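Exosome complex component Rrp42 (Pyrococcus abyssi, PDB 2PO1) is probably a non-catalytic subunit of the RNA-degrading archaeal exosome that contributes to structuring the active site of its Rrp41 partner. Local coordinates at residues 259-262 with 263-267; 72-75 with 76-79; 215-218 with 219-222; 109-112 with 113-117; 245-248 with 249-253. All blocks are in the same frame, centred on the assembly; numbering follows the deposited sequence.

Contact 1: residues 259-262 with 263-267; sequences KKAE and EIRKL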
# COMPACT_ATOMS: atom_id res chain seq x y z
N LYS C 259 34.16 -12.93 22.14
CA LYS C 259 34.19 -13.82 23.27
C LYS C 259 32.79 -14.35 23.53
O LYS C 259 32.57 -15.52 23.71
CB LYS C 259 34.67 -13.07 24.50
CG LYS C 259 34.81 -13.94 25.72
CD LYS C 259 35.36 -13.11 26.87
CE LYS C 259 34.46 -11.91 27.18
NZ LYS C 259 35.06 -11.07 28.27
N LYS C 260 31.82 -13.45 23.54
CA LYS C 260 30.47 -13.86 23.81
C LYS C 260 29.93 -14.66 22.60
O LYS C 260 29.18 -15.64 22.77
CB LYS C 260 29.61 -12.61 24.10
CG LYS C 260 30.11 -11.94 25.40
CD LYS C 260 29.31 -12.48 26.56
CE LYS C 260 30.01 -13.47 27.31
NZ LYS C 260 29.12 -14.03 28.40
N ALA C 261 30.32 -14.25 21.40
CA ALA C 261 29.83 -14.95 20.16
C ALA C 261 30.31 -16.40 20.23
O ALA C 261 29.60 -17.34 19.88
CB ALA C 261 30.35 -14.28 18.94
N GLU C 262 31.52 -16.59 20.70
CA GLU C 262 32.05 -17.94 20.73
C GLU C 262 31.29 -18.78 21.73
O GLU C 262 31.09 -19.95 21.47
CB GLU C 262 33.55 -17.97 20.98
CG GLU C 262 34.22 -19.39 20.74
CD GLU C 262 33.64 -20.21 19.52
OE1 GLU C 262 33.26 -21.40 19.71
OE2 GLU C 262 33.56 -19.65 18.38
N GLU C 263 30.95 -18.21 22.89
CA GLU C 263 30.19 -18.94 23.91
C GLU C 263 28.80 -19.29 23.32
O GLU C 263 28.26 -20.36 23.58
CB GLU C 263 30.03 -18.04 25.14
CG GLU C 263 31.35 -17.75 25.90
CD GLU C 263 31.12 -16.81 27.09
OE1 GLU C 263 30.09 -16.16 27.11
OE2 GLU C 263 31.98 -16.72 27.98
N ILE C 264 28.26 -18.38 22.52
CA ILE C 264 26.96 -18.60 21.89
C ILE C 264 27.04 -19.62 20.75
O ILE C 264 26.15 -20.49 20.62
CB ILE C 264 26.38 -17.26 21.43
CG1 ILE C 264 26.16 -16.39 22.69
CG2 ILE C 264 25.15 -17.50 20.59
CD1 ILE C 264 25.19 -15.39 22.55
N ARG C 265 28.09 -19.53 19.94
CA ARG C 265 28.28 -20.52 18.84
C ARG C 265 28.27 -21.95 19.38
O ARG C 265 27.61 -22.84 18.80
CB ARG C 265 29.60 -20.26 18.14
CG ARG C 265 29.80 -20.88 16.76
CD ARG C 265 30.18 -19.68 15.84
NE ARG C 265 31.26 -18.96 16.49
CZ ARG C 265 31.43 -17.64 16.51
NH1 ARG C 265 30.63 -16.78 15.88
NH2 ARG C 265 32.45 -17.20 17.20
N LYS C 266 28.98 -22.18 20.47
CA LYS C 266 28.89 -23.48 21.11
C LYS C 266 27.44 -23.94 21.43
O LYS C 266 27.11 -25.10 21.24
CB LYS C 266 29.75 -23.52 22.35
CG LYS C 266 31.21 -23.31 22.06
CD LYS C 266 32.04 -23.61 23.33
CE LYS C 266 33.44 -23.04 23.22
NZ LYS C 266 34.15 -23.56 22.02
N LEU C 267 26.58 -23.03 21.90
CA LEU C 267 25.19 -23.38 22.19
C LEU C 267 24.40 -23.67 20.92
O LEU C 267 23.63 -24.62 20.88
CB LEU C 267 24.49 -22.25 22.94
CG LEU C 267 25.08 -22.03 24.31
CD1 LEU C 267 24.58 -20.69 24.95
CD2 LEU C 267 24.83 -23.26 25.24
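Glu262 links two basic side chains of the next turn, Arg265 and Lys266, on helix 247-275. Its CB sits 4.0 Å from NH2 of Arg265, and CG leaves anti to the backbone N (chi1 -169°), beside the carbonyl carbon. A bend at chi2 then turns the carboxylate across the arginine at about a right angle. OE2 of Glu262 is gripped side-on by two nitrogens, NH2 of Arg265 at 2.9 Å and NE of Arg265 at 3.1 Å. Both lie on the same face of the carboxylate, while OE2 itself stays in the guanidinium plane. The carboxylate and guanidinium planes are 43° apart, and both N-H groups converge on the one oxygen. OE1 of Glu262 meets Lys266 NZ more loosely, at 3.3 Å on its anti side. Over one face of the guanidinium lies the Ala261 carbonyl oxygen, which also accepts the Arg265 backbone N at 2.7 Å. The third nitrogen, NH1, turns away to the carbonyl oxygen of Ile195, and the arginine packs on Val197 of strand 197-204. A glutamine here would probably leave Arg265 and Lys266 without their shared negative charge and the NE/NH2 edge of the guanidinium less firmly held. One carboxylate thus serves two cations, a salt-bridge network reaching from the buried Arg265 to the exposed Lys266, in which the two-nitrogen grip of Arg265 is likely to outweigh the long bond to Lys266.

Contact 2: residues 72-75 with 76-79; sequences EPFP and DTPN. With nucleotides of chain A.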
# COMPACT_ATOMS: atom_id res chain seq x y z
N GLU C 72 14.90 -17.93 -10.19
CA GLU C 72 15.93 -17.30 -10.98
C GLU C 72 16.86 -16.46 -10.13
O GLU C 72 16.39 -15.80 -9.21
CB GLU C 72 15.28 -16.38 -12.00
CG GLU C 72 14.03 -16.91 -12.65
CD GLU C 72 13.57 -16.01 -13.81
OE1 GLU C 72 13.92 -14.80 -13.84
OE2 GLU C 72 12.85 -16.51 -14.71
N PRO C 73 18.16 -16.42 -10.44
CA PRO C 73 18.97 -15.49 -9.66
C PRO C 73 18.77 -14.04 -10.12
O PRO C 73 18.01 -13.77 -11.07
CB PRO C 73 20.40 -15.95 -9.93
CG PRO C 73 20.33 -16.55 -11.31
CD PRO C 73 18.95 -17.12 -11.48
N PHE C 74 19.39 -13.10 -9.43
CA PHE C 74 19.30 -11.71 -9.83
C PHE C 74 20.19 -11.51 -11.04
O PHE C 74 21.30 -12.07 -11.09
CB PHE C 74 19.69 -10.77 -8.67
CG PHE C 74 18.78 -10.90 -7.49
CD1 PHE C 74 17.47 -10.41 -7.54
CD2 PHE C 74 19.20 -11.53 -6.34
CE1 PHE C 74 16.62 -10.55 -6.46
CE2 PHE C 74 18.36 -11.65 -5.24
CZ PHE C 74 17.07 -11.17 -5.31
N PRO C 75 19.70 -10.76 -12.03
CA PRO C 75 20.39 -10.54 -13.30
C PRO C 75 21.91 -10.40 -13.11
O PRO C 75 22.69 -11.07 -13.78
CB PRO C 75 19.78 -9.23 -13.80
CG PRO C 75 18.37 -9.26 -13.26
CD PRO C 75 18.40 -10.05 -11.98
N ASP C 76 22.28 -9.56 -12.16
CA ASP C 76 23.65 -9.16 -11.85
C ASP C 76 24.49 -10.30 -11.27
O ASP C 76 25.73 -10.24 -11.32
CB ASP C 76 23.60 -8.03 -10.81
CG ASP C 76 22.37 -8.14 -9.90
OD1 ASP C 76 21.27 -8.40 -10.46
OD2 ASP C 76 22.48 -7.98 -8.65
N THR C 77 23.83 -11.29 -10.68
CA THR C 77 24.53 -12.38 -9.99
C THR C 77 23.98 -13.75 -10.36
O THR C 77 23.36 -14.42 -9.52
CB THR C 77 24.45 -12.23 -8.47
OG1 THR C 77 23.07 -12.07 -8.07
CG2 THR C 77 25.29 -11.03 -8.01
N PRO C 78 24.25 -14.21 -11.60
CA PRO C 78 23.67 -15.44 -12.10
C PRO C 78 24.35 -16.64 -11.44
O PRO C 78 23.89 -17.77 -11.55
CB PRO C 78 23.97 -15.37 -13.60
CG PRO C 78 25.23 -14.61 -13.69
CD PRO C 78 25.20 -13.62 -12.57
N ASN C 79 25.42 -16.35 -10.69
CA ASN C 79 26.17 -17.42 -10.04
C ASN C 79 25.96 -17.50 -8.55
O ASN C 79 26.71 -18.15 -7.83
CB ASN C 79 27.64 -17.31 -10.38
CG ASN C 79 27.91 -17.70 -11.79
OD1 ASN C 79 27.59 -18.81 -12.19
ND2 ASN C 79 28.45 -16.78 -12.57
P A A 7 12.36 -7.29 -2.27
OP1 A A 7 11.23 -6.88 -1.38
OP2 A A 7 12.40 -6.83 -3.69
O5' A A 7 13.68 -6.86 -1.43
C5' A A 7 14.04 -7.64 -0.25
C4' A A 7 15.40 -8.34 -0.28
O4' A A 7 15.62 -9.22 -1.44
C3' A A 7 16.62 -7.40 -0.33
O3' A A 7 16.84 -6.85 0.95
C2' A A 7 17.72 -8.40 -0.71
O2' A A 7 18.09 -9.27 0.34
C1' A A 7 16.99 -9.17 -1.82
N9 A A 7 17.20 -8.56 -3.15
C8 A A 7 16.28 -7.89 -3.93
N7 A A 7 16.75 -7.46 -5.07
C5 A A 7 18.08 -7.85 -5.06
C6 A A 7 19.13 -7.71 -6.00
N6 A A 7 18.97 -7.09 -7.18
N1 A A 7 20.34 -8.22 -5.70
C2 A A 7 20.50 -8.85 -4.52
N3 A A 7 19.59 -9.06 -3.55
C4 A A 7 18.38 -8.53 -3.88
P A A 6 8.10 -11.65 -0.50
OP1 A A 6 8.62 -11.64 0.90
OP2 A A 6 7.58 -12.93 -1.07
O5' A A 6 9.27 -11.15 -1.49
C5' A A 6 10.45 -11.93 -1.73
C4' A A 6 11.71 -11.09 -1.89
O4' A A 6 12.78 -11.89 -2.47
C3' A A 6 11.61 -9.85 -2.78
O3' A A 6 12.55 -8.89 -2.30
C2' A A 6 11.98 -10.42 -4.16
O2' A A 6 12.57 -9.45 -5.01
C1' A A 6 12.97 -11.55 -3.83
N9 A A 6 12.80 -12.77 -4.61
C8 A A 6 12.04 -13.85 -4.24
N7 A A 6 12.05 -14.83 -5.10
C5 A A 6 12.87 -14.38 -6.12
C6 A A 6 13.30 -14.96 -7.35
N6 A A 6 12.92 -16.18 -7.75
N1 A A 6 14.12 -14.24 -8.15
C2 A A 6 14.50 -13.02 -7.75
N3 A A 6 14.17 -12.38 -6.62
C4 A A 6 13.35 -13.11 -5.83
O HOH W 1 21.04 -14.21 -7.41
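Phe74 and Thr77 are the ends of a type I beta turn in the loop between strands 60-71 and 82-89, and this turn carries an aromatic ring to the bound RNA. One face of the Phe74 ring is covered by the base of A7 of chain A, whose C5 lies 3.3 Å above the ring plane, displaced toward the rim. The closest pair there is Phe74 CZ with C4 of A7, also of chain A. A6 of chain A approaches the same ring obliquely. The ring gets there with CG anti to the carbonyl carbon (chi1 -62°), which carries it away from the turn and into the path of the RNA strand. Asp76 stands beside it, its OD1 3.4 Å from Phe74 CB and its OD2 near the A7 base of chain A. Behind the ring, the turn is closed by Thr77 N donating to Phe74 O at 2.7 Å. Thr77 OG1 lies at the ring's edge, near its plane. Farther out, Pro73 packs against Pro78, with Pro73 CG 3.6 Å from Pro78 CA, and Pro78 is tied by a backbone bond to Gly133. Prolines at three positions of the segment probably limit its flexibility. A water also ties the two ends of the turn together: it accepts from Phe74 N at 2.8 Å and is hydrogen-bonded to Thr77 OG1 at 3.0 Å.

Contact 3: residues 215-218 with 219-222; sequences DEEL and VMDG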
# COMPACT_ATOMS: atom_id res chain seq x y z
N ASP C 215 13.92 -3.66 29.87
CA ASP C 215 14.03 -2.63 30.89
C ASP C 215 15.35 -1.86 30.71
O ASP C 215 15.38 -0.67 30.88
CB ASP C 215 14.00 -3.24 32.28
CG ASP C 215 12.59 -3.64 32.69
OD1 ASP C 215 11.62 -2.99 32.21
OD2 ASP C 215 12.48 -4.60 33.48
N GLU C 216 16.41 -2.56 30.31
CA GLU C 216 17.67 -1.86 30.03
C GLU C 216 17.58 -1.08 28.71
O GLU C 216 18.08 0.04 28.62
CB GLU C 216 18.83 -2.81 30.03
CG GLU C 216 19.27 -3.16 31.44
CD GLU C 216 20.06 -4.42 31.54
OE1 GLU C 216 20.64 -4.63 32.62
OE2 GLU C 216 20.15 -5.21 30.59
N GLU C 217 16.95 -1.66 27.71
CA GLU C 217 16.76 -0.93 26.45
C GLU C 217 15.93 0.30 26.66
O GLU C 217 16.16 1.33 26.03
CB GLU C 217 16.13 -1.78 25.40
CG GLU C 217 17.03 -2.89 24.90
CD GLU C 217 16.30 -3.83 23.98
OE1 GLU C 217 15.07 -3.85 23.97
OE2 GLU C 217 16.98 -4.56 23.25
N LEU C 218 14.98 0.22 27.57
CA LEU C 218 14.19 1.41 27.90
C LEU C 218 15.00 2.57 28.42
O LEU C 218 14.66 3.72 28.17
CB LEU C 218 13.00 1.08 28.81
CG LEU C 218 11.95 0.21 28.12
CD1 LEU C 218 10.92 -0.28 29.12
CD2 LEU C 218 11.23 0.93 26.94
N VAL C 219 16.11 2.31 29.10
CA VAL C 219 16.89 3.38 29.67
C VAL C 219 18.24 3.61 28.98
O VAL C 219 18.98 4.48 29.38
CB VAL C 219 17.12 3.12 31.18
CG1 VAL C 219 15.82 2.61 31.83
CG2 VAL C 219 18.25 2.15 31.40
N MET C 220 18.58 2.84 27.95
CA MET C 220 19.90 2.95 27.40
C MET C 220 20.09 4.25 26.65
O MET C 220 19.13 4.87 26.18
CB MET C 220 20.19 1.77 26.46
CG MET C 220 19.31 1.75 25.25
SD MET C 220 19.68 0.36 24.25
CE MET C 220 18.36 0.61 23.06
N ASP C 221 21.33 4.63 26.51
CA ASP C 221 21.66 5.79 25.73
C ASP C 221 21.74 5.39 24.30
O ASP C 221 21.24 6.08 23.43
CB ASP C 221 23.00 6.34 26.20
CG ASP C 221 22.86 7.09 27.47
OD1 ASP C 221 22.07 8.05 27.49
OD2 ASP C 221 23.46 6.68 28.46
N GLY C 222 22.32 4.23 24.05
CA GLY C 222 22.57 3.80 22.68
C GLY C 222 22.95 2.34 22.71
O GLY C 222 22.97 1.72 23.77
O HOH W 2 16.66 4.10 25.71
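Val219, Met220 and Glu217 meet where helix 214-219 gives way to the chain leading into strand 222-228. Val219 folds back on the last turn: its CG1 touches the carbonyl oxygen of Asp215 at 3.4 Å and its CG2 that of Glu216 at 3.5 Å. The backbone N of Val219 donates to Glu216 O at 3.0 Å. Met220 sends CG between its backbone N and carbonyl carbon (chi1 64°), and the chain then runs extended alongside Glu217, pointing the same way. Met220 CG rests 3.3 Å from Glu217 O, while the methyl CE of Met220 reaches Glu217 CB at 4.0 Å. The carboxylate of Glu217 is engaged elsewhere, by Lys223 and the backbone N of Asn151. A water lies within bonding distance of two carbonyl oxygens, 2.8 Å from Glu217 O and 2.6 Å from Met220 O, though it has more acceptors in reach than protons to give. Val219 and Met220 also both pack on Ile204 of strand 197-204, and Val219 meets Ile18 as well. The chain then enters the sheet through a classic beta bulge, in which Asp221 and Gly222 both face Lys203.

Contact 4: residues 109-112 with 113-117; sequences LARV and IDRGI. With nucleotides of chain A.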
# COMPACT_ATOMS: atom_id res chain seq x y z
N LEU C 109 16.68 -4.62 11.94
CA LEU C 109 16.99 -5.96 12.45
C LEU C 109 17.23 -6.89 11.30
O LEU C 109 18.20 -7.55 11.27
CB LEU C 109 15.79 -6.49 13.26
CG LEU C 109 15.65 -5.83 14.64
CD1 LEU C 109 14.29 -6.14 15.26
CD2 LEU C 109 16.78 -6.28 15.59
N ALA C 110 16.32 -6.92 10.32
CA ALA C 110 16.50 -7.81 9.15
C ALA C 110 17.80 -7.57 8.43
O ALA C 110 18.43 -8.47 7.92
CB ALA C 110 15.36 -7.63 8.17
N ARG C 111 18.10 -6.30 8.21
CA ARG C 111 19.21 -5.97 7.37
C ARG C 111 20.51 -6.23 8.07
O ARG C 111 21.42 -6.73 7.48
CB ARG C 111 19.03 -4.51 6.91
CG ARG C 111 17.90 -4.43 5.97
CD ARG C 111 17.69 -3.03 5.45
NE ARG C 111 18.96 -2.37 5.10
CZ ARG C 111 19.51 -2.41 3.89
NH1 ARG C 111 18.93 -3.10 2.87
NH2 ARG C 111 20.62 -1.74 3.67
N VAL C 112 20.59 -5.94 9.36
CA VAL C 112 21.84 -6.12 10.07
C VAL C 112 22.11 -7.62 10.19
O VAL C 112 23.24 -8.03 10.12
CB VAL C 112 21.73 -5.56 11.47
CG1 VAL C 112 22.88 -6.01 12.34
CG2 VAL C 112 21.58 -4.06 11.42
N ILE C 113 21.06 -8.42 10.38
CA ILE C 113 21.25 -9.83 10.57
C ILE C 113 21.57 -10.42 9.19
O ILE C 113 22.38 -11.32 9.05
CB ILE C 113 19.94 -10.51 11.17
CG1 ILE C 113 19.75 -10.17 12.64
CG2 ILE C 113 20.01 -12.04 11.09
CD1 ILE C 113 21.10 -10.18 13.48
N ASP C 114 20.92 -9.92 8.16
CA ASP C 114 21.19 -10.40 6.84
C ASP C 114 22.65 -10.12 6.53
O ASP C 114 23.34 -10.97 5.98
CB ASP C 114 20.34 -9.61 5.86
CG ASP C 114 20.53 -10.06 4.45
OD1 ASP C 114 19.67 -10.81 3.94
OD2 ASP C 114 21.52 -9.60 3.84
N ARG C 115 23.10 -8.92 6.88
CA ARG C 115 24.44 -8.52 6.54
C ARG C 115 25.41 -9.42 7.21
O ARG C 115 26.38 -9.84 6.57
CB ARG C 115 24.72 -7.08 6.92
CG ARG C 115 24.01 -6.21 5.94
CD ARG C 115 24.65 -4.86 5.93
NE ARG C 115 24.55 -4.20 7.21
CZ ARG C 115 23.57 -3.36 7.53
NH1 ARG C 115 23.59 -2.79 8.71
NH2 ARG C 115 22.57 -3.09 6.69
N GLY C 116 25.12 -9.77 8.46
CA GLY C 116 26.03 -10.64 9.25
C GLY C 116 26.26 -11.95 8.54
O GLY C 116 27.34 -12.50 8.57
N ILE C 117 25.21 -12.46 7.91
CA ILE C 117 25.25 -13.76 7.25
C ILE C 117 25.78 -13.53 5.87
O ILE C 117 26.73 -14.14 5.47
CB ILE C 117 23.85 -14.45 7.27
CG1 ILE C 117 23.48 -14.74 8.72
CG2 ILE C 117 23.86 -15.72 6.40
CD1 ILE C 117 21.97 -14.93 9.01
P A A 8 17.29 -5.33 1.18
OP1 A A 8 17.02 -5.16 2.65
OP2 A A 8 16.67 -4.34 0.25
O5' A A 8 18.86 -5.50 0.82
C5' A A 8 19.76 -6.42 1.50
C4' A A 8 21.12 -6.56 0.82
O4' A A 8 20.96 -7.29 -0.42
C3' A A 8 21.86 -5.32 0.32
O3' A A 8 22.50 -4.57 1.34
C2' A A 8 22.88 -5.95 -0.63
O2' A A 8 23.89 -6.73 0.01
C1' A A 8 21.89 -6.83 -1.37
N9 A A 8 21.11 -6.17 -2.44
C8 A A 8 19.79 -5.75 -2.40
N7 A A 8 19.36 -5.21 -3.51
C5 A A 8 20.47 -5.28 -4.33
C6 A A 8 20.67 -4.88 -5.66
N6 A A 8 19.69 -4.32 -6.37
N1 A A 8 21.90 -5.08 -6.21
C2 A A 8 22.88 -5.66 -5.48
N3 A A 8 22.80 -6.09 -4.22
C4 A A 8 21.56 -5.87 -3.70
P A A 9 22.43 -2.97 1.29
OP1 A A 9 23.09 -2.57 2.56
OP2 A A 9 21.06 -2.52 0.89
O5' A A 9 23.39 -2.59 0.08
C5' A A 9 24.80 -2.85 0.18
C4' A A 9 25.46 -2.33 -1.07
O4' A A 9 24.85 -3.03 -2.18
C3' A A 9 25.16 -0.87 -1.37
O3' A A 9 26.06 -0.02 -0.68
C2' A A 9 25.35 -0.80 -2.88
O2' A A 9 26.72 -0.75 -3.26
C1' A A 9 24.71 -2.12 -3.26
N9 A A 9 23.31 -1.99 -3.65
C8 A A 9 22.19 -2.11 -2.86
N7 A A 9 21.07 -1.93 -3.52
C5 A A 9 21.48 -1.69 -4.83
C6 A A 9 20.78 -1.43 -6.03
N6 A A 9 19.45 -1.36 -6.10
N1 A A 9 21.50 -1.23 -7.16
C2 A A 9 22.85 -1.29 -7.09
N3 A A 9 23.61 -1.53 -6.02
C4 A A 9 22.86 -1.72 -4.92
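The guanidinium groups of Arg111 and Arg115, one helical turn apart, are inclined by 64° to each other. That of Arg115 is covered on one face by its own helix: Arg111 O lies 3.7 Å above the plane and Val112 CA a little higher, both offset toward the rim. Arg111 instead uses its edge, with the phosphorus of A8 and OP2 of A9, both of chain A, close to its plane. NH1 of Arg111 bridges the two phosphates, reaching OP2 of A9 of chain A at 3.0 Å and, weakly, OP1 of A8 of chain A at 2.8 Å. NH2 of Arg111 adds weak bonds to both OP1 and OP2 of A9 of chain A. A bend at chi3 (42°) directs the otherwise extended chain of Arg111 toward the RNA backbone. Arg115 NH2 lies against Arg111 CB at 3.8 Å, and Arg115 NH1 against Val112 CG2 at 3.6 Å. Acidic side chains of another protein chain form salt bridges with Arg111 NE and Arg115 NH2, which probably offsets the charge of the pair. RNA and partner subunit therefore converge on these two arginines of helix 104-118, consistent with Rrp42 helping to shape the Rrp41 active site. Elsewhere the helix is wedged into its own domain: Ala110 and Asp114 lie on strand 82-89, Val112 and Ile113 pack against Met153 of helix 152-166, and Leu109 touches both.

Contact 5: residues 245-248 with 249-253; sequences FKLE and EVMYA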
# COMPACT_ATOMS: atom_id res chain seq x y z
N PHE C 245 29.25 6.46 21.23
CA PHE C 245 30.20 5.56 21.82
C PHE C 245 31.56 6.17 21.65
O PHE C 245 31.80 6.91 20.69
CB PHE C 245 30.14 4.22 21.14
CG PHE C 245 28.90 3.45 21.46
CD1 PHE C 245 28.93 2.45 22.41
CD2 PHE C 245 27.70 3.75 20.82
CE1 PHE C 245 27.83 1.72 22.72
CE2 PHE C 245 26.55 3.02 21.13
CZ PHE C 245 26.62 1.99 22.10
N LYS C 246 32.45 5.87 22.58
CA LYS C 246 33.83 6.22 22.47
C LYS C 246 34.48 5.13 21.65
O LYS C 246 34.00 3.99 21.63
CB LYS C 246 34.48 6.27 23.86
CG LYS C 246 33.94 7.35 24.78
CD LYS C 246 34.09 8.70 24.12
CE LYS C 246 33.83 9.82 25.09
NZ LYS C 246 33.88 11.07 24.33
N LEU C 247 35.56 5.48 20.96
CA LEU C 247 36.32 4.52 20.16
C LEU C 247 36.78 3.32 21.04
O LEU C 247 36.76 2.16 20.61
CB LEU C 247 37.56 5.22 19.56
CG LEU C 247 38.49 4.54 18.53
CD1 LEU C 247 39.76 4.11 19.14
CD2 LEU C 247 37.82 3.40 17.78
N GLU C 248 37.16 3.60 22.28
CA GLU C 248 37.60 2.56 23.20
C GLU C 248 36.43 1.71 23.64
O GLU C 248 36.63 0.59 24.02
CB GLU C 248 38.29 3.16 24.41
CG GLU C 248 37.84 4.58 24.64
CD GLU C 248 38.60 5.57 23.76
OE1 GLU C 248 39.87 5.44 23.63
OE2 GLU C 248 37.93 6.47 23.21
N GLU C 249 35.21 2.24 23.59
CA GLU C 249 34.01 1.41 23.89
C GLU C 249 33.71 0.45 22.78
O GLU C 249 33.39 -0.70 23.02
CB GLU C 249 32.78 2.28 24.19
CG GLU C 249 32.91 3.06 25.54
CD GLU C 249 31.85 4.15 25.71
OE1 GLU C 249 31.26 4.59 24.69
OE2 GLU C 249 31.61 4.59 26.86
N VAL C 250 33.81 0.93 21.55
CA VAL C 250 33.74 0.06 20.37
C VAL C 250 34.75 -1.08 20.38
O VAL C 250 34.40 -2.25 20.22
CB VAL C 250 33.90 0.90 19.11
CG1 VAL C 250 34.03 0.01 17.84
CG2 VAL C 250 32.74 1.85 19.04
N MET C 251 36.02 -0.72 20.55
CA MET C 251 37.08 -1.70 20.67
C MET C 251 36.74 -2.76 21.73
O MET C 251 36.83 -3.95 21.48
CB MET C 251 38.37 -0.98 21.04
CG MET C 251 38.86 0.02 19.99
SD MET C 251 40.32 1.04 20.46
CE MET C 251 41.51 -0.17 21.08
N TYR C 252 36.35 -2.31 22.91
CA TYR C 252 35.84 -3.19 23.96
C TYR C 252 34.69 -4.06 23.46
O TYR C 252 34.66 -5.26 23.73
CB TYR C 252 35.35 -2.34 25.17
CG TYR C 252 34.51 -3.16 26.13
CD1 TYR C 252 33.12 -3.16 26.03
CD2 TYR C 252 35.12 -3.99 27.08
CE1 TYR C 252 32.37 -3.90 26.83
CE2 TYR C 252 34.35 -4.74 27.93
CZ TYR C 252 32.97 -4.71 27.78
OH TYR C 252 32.13 -5.44 28.57
N ALA C 253 33.73 -3.45 22.77
CA ALA C 253 32.57 -4.16 22.31
C ALA C 253 33.03 -5.27 21.32
O ALA C 253 32.55 -6.40 21.36
CB ALA C 253 31.61 -3.19 21.58
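Glu249 holds CG anti to its carbonyl carbon (chi1 -69°) and stays extended beyond it, a shape that carries the carboxylate back to the start of helix 247-275. There OE1 of Glu249 accepts the backbone N of Lys246, the N-cap residue, at 2.7 Å in a nearly straight bond (168°) that arrives from above the carboxylate plane. The same oxygen forms a salt bridge with Lys203. An alanine at this position is likely to leave the Lys246 N-H and the charge of Lys203 without their shared acceptor, freeing the helix start to shift. Across the cap, Phe245 CB meets Val250 CG2 at 4.1 Å, and both residues rest on Ile224 of strand 222-228. In the first turn, Leu247 CD1 touches Met251 SD at 3.4 Å as the two side chains pass at a slant. Another protein chain packs against Leu247, Val250 and Met251, and pairs an acidic side chain with Lys246 NZ. The bond from Glu249 corresponds to one half of a capping box, N3 side chain to N-cap N-H, without the reciprocal side-chain bond from the N-cap residue, a lysine; Phe245 with Val250, one before the cap and four after it, makes a hydrophobic staple.

In the fold
Along the chain the order is contact 2, contact 4, contact 3, contact 5 and contact 1. The first two belong to the first exoribonuclease domain; their centres lie about 20 Å apart, and both meet the same RNA strand, one through the loop after strand 60-71 and the other through helix 104-118. Contacts 5 and 1 are successive parts of one long helix, 247-275, which packs on the four-stranded antiparallel sheet; their centres are about 20 Å apart. Contact 3 leads into that sheet and touches contact 5, where Gly222 C meets Phe245 CZ at 3.7 Å. Contacts 2 and 4 thus carry the RNA, while contacts 1, 3 and 5, their nearest atoms about 15 Å or more from it, build the second half of the fold.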